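Local atomic coordinates of mitochondrial enolase superfamily member 1 (Homo sapiens, PDB entry 4A35), a protein that catalyses the magnesium-dependent dehydration of L-fuconate to 2-keto-3-deoxy-L-fuconate, a step in the breakdown of L-fucose. Residues E278-D283 with A289-A294. Sequence-based numbering, arbitrary orientation.
Sequences EPTSPD and ATISKA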
loop_
_atom_site.group_PDB
_atom_site.type_symbol
_atom_site.label_atom_id
_atom_site.label_comp_id
_atom_site.label_asym_id
_atom_site.label_seq_id
_atom_site.Cartn_x
_atom_site.Cartn_y
_atom_site.Cartn_z
ATOM N N GLU A 278 -16.464 4.705 -4.389
ATOM C CA GLU A 278 -15.143 5.310 -4.350
ATOM C C GLU A 278 -15.182 6.834 -4.606
ATOM O O GLU A 278 -14.538 7.323 -5.548
ATOM C CB GLU A 278 -14.199 4.619 -5.342
ATOM C CG GLU A 278 -13.860 3.199 -4.939
ATOM C CD GLU A 278 -12.495 2.858 -5.487
ATOM O OE1 GLU A 278 -12.377 2.730 -6.734
ATOM O OE2 GLU A 278 -11.544 2.735 -4.681
ATOM N N PRO A 279 -15.957 7.617 -3.819
ATOM C CA PRO A 279 -15.974 9.081 -4.057
ATOM C C PRO A 279 -14.589 9.723 -3.883
ATOM O O PRO A 279 -14.324 10.758 -4.481
ATOM C CB PRO A 279 -16.976 9.596 -3.018
ATOM C CG PRO A 279 -16.907 8.557 -1.868
ATOM C CD PRO A 279 -16.823 7.252 -2.671
ATOM N N THR A 280 -13.681 9.113 -3.077
ATOM C CA THR A 280 -12.365 9.720 -2.882
ATOM C C THR A 280 -11.321 8.598 -2.758
ATOM O O THR A 280 -11.644 7.415 -3.052
ATOM C CB THR A 280 -12.383 10.696 -1.672
ATOM O OG1 THR A 280 -11.214 11.483 -1.731
ATOM C CG2 THR A 280 -12.488 9.972 -0.276
ATOM N N SER A 281 -10.110 8.980 -2.362
ATOM C CA SER A 281 -8.954 8.078 -2.140
ATOM C C SER A 281 -9.407 6.786 -1.376
ATOM O O SER A 281 -10.082 6.907 -0.343
ATOM C CB SER A 281 -7.863 8.797 -1.363
ATOM O OG SER A 281 -6.935 7.859 -0.842
ATOM N N PRO A 282 -8.959 5.585 -1.830
ATOM C CA PRO A 282 -9.350 4.319 -1.164
ATOM C C PRO A 282 -8.723 4.208 0.228
ATOM O O PRO A 282 -9.128 3.345 0.992
ATOM C CB PRO A 282 -8.797 3.253 -2.114
ATOM C CG PRO A 282 -7.522 3.906 -2.651
ATOM C CD PRO A 282 -8.042 5.304 -2.958
ATOM N N ASP A 283 -7.731 5.075 0.542
ATOM C CA ASP A 283 -7.116 5.130 1.899
ATOM C C ASP A 283 -7.847 6.077 2.856
ATOM O O ASP A 283 -7.530 6.109 4.057
ATOM C CB ASP A 283 -5.666 5.661 1.803
ATOM C CG ASP A 283 -4.726 4.795 1.002
ATOM O OD1 ASP A 283 -4.722 3.561 1.220
ATOM O OD2 ASP A 283 -3.949 5.353 0.204
ATOM N N ALA A 289 -16.242 8.669 5.590
ATOM C CA ALA A 289 -17.216 8.974 6.639
ATOM C C ALA A 289 -17.753 10.404 6.499
ATOM O O ALA A 289 -18.945 10.621 6.653
ATOM C CB ALA A 289 -16.598 8.763 8.029
ATOM N N THR A 290 -16.885 11.400 6.187
ATOM C CA THR A 290 -17.365 12.784 5.995
ATOM C C THR A 290 -18.403 12.854 4.830
ATOM O O THR A 290 -19.454 13.505 4.973
ATOM C CB THR A 290 -16.168 13.750 5.781
ATOM O OG1 THR A 290 -15.368 13.716 6.945
ATOM C CG2 THR A 290 -16.620 15.202 5.508
ATOM N N ILE A 291 -18.117 12.175 3.713
ATOM C CA ILE A 291 -18.986 12.179 2.526
ATOM C C ILE A 291 -20.272 11.424 2.870
ATOM O O ILE A 291 -21.353 11.904 2.557
ATOM C CB ILE A 291 -18.247 11.578 1.322
ATOM C CG1 ILE A 291 -17.015 12.462 0.952
ATOM C CG2 ILE A 291 -19.206 11.381 0.098
ATOM C CD1 ILE A 291 -15.862 11.732 0.068
ATOM N N SER A 292 -20.151 10.278 3.546
ATOM C CA SER A 292 -21.327 9.506 3.956
ATOM C C SER A 292 -22.282 10.376 4.813
ATOM O O SER A 292 -23.492 10.427 4.514
ATOM C CB SER A 292 -20.914 8.246 4.717
ATOM O OG SER A 292 -22.055 7.438 5.000
ATOM N N LYS A 293 -21.755 11.093 5.848
ATOM C CA LYS A 293 -22.642 11.899 6.696
ATOM C C LYS A 293 -23.353 12.983 5.882
ATOM O O LYS A 293 -24.526 13.260 6.120
ATOM C CB LYS A 293 -21.872 12.519 7.874
ATOM C CG LYS A 293 -21.482 11.452 8.901
ATOM C CD LYS A 293 -20.789 12.081 10.126
ATOM C CE LYS A 293 -20.218 11.057 11.092
ATOM N NZ LYS A 293 -19.164 10.233 10.441
ATOM N N ALA A 294 -22.665 13.564 4.900
ATOM C CA ALA A 294 -23.251 14.622 4.069
ATOM C C ALA A 294 -24.296 14.116 3.069
ATOM O O ALA A 294 -25.224 14.871 2.770
ATOM C CB ALA A 294 -22.152 15.359 3.310
#
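Where strand 275-277 of the enolase-superfamily barrel ends, the chain turns through a loop into helix 285-295, and I291 of that helix reaches back to touch P279 and T280 of the loop. The contact is purely apolar. The methyl CD1 of I291 does most of the work: it sits against the CB-CG side of the proline ring, 3.9 Å from both P279 CB and P279 CG, and lies 3.8 Å from T280 CG2. The other branch, I291 CG2, is farther, 4.1 Å from P279 CG, the two side chains meeting at a slant. An extended second torsion (chi2 160°) carries CD1 well out from the helix to meet the loop. With T280 OG1 anti to the backbone N (chi1 -166°), the hydroxyl hydrogen-bonds to the carbonyl oxygen of W256, and CG2 meets I291 CD1. A261 of helix 258-268 packs on both P279 and I291, and I302 of strand 301-304 also touches I291. Further along the loop, S281 OG accepts from D283 N at 3.2 Å, an ST turn. The P279 side chain is about 9 Å from the magnesium ion held by D251, E277 and E306, and this packing lies close to the active-site metal, in a β-to-α connection characteristic of the TIM-barrel domain.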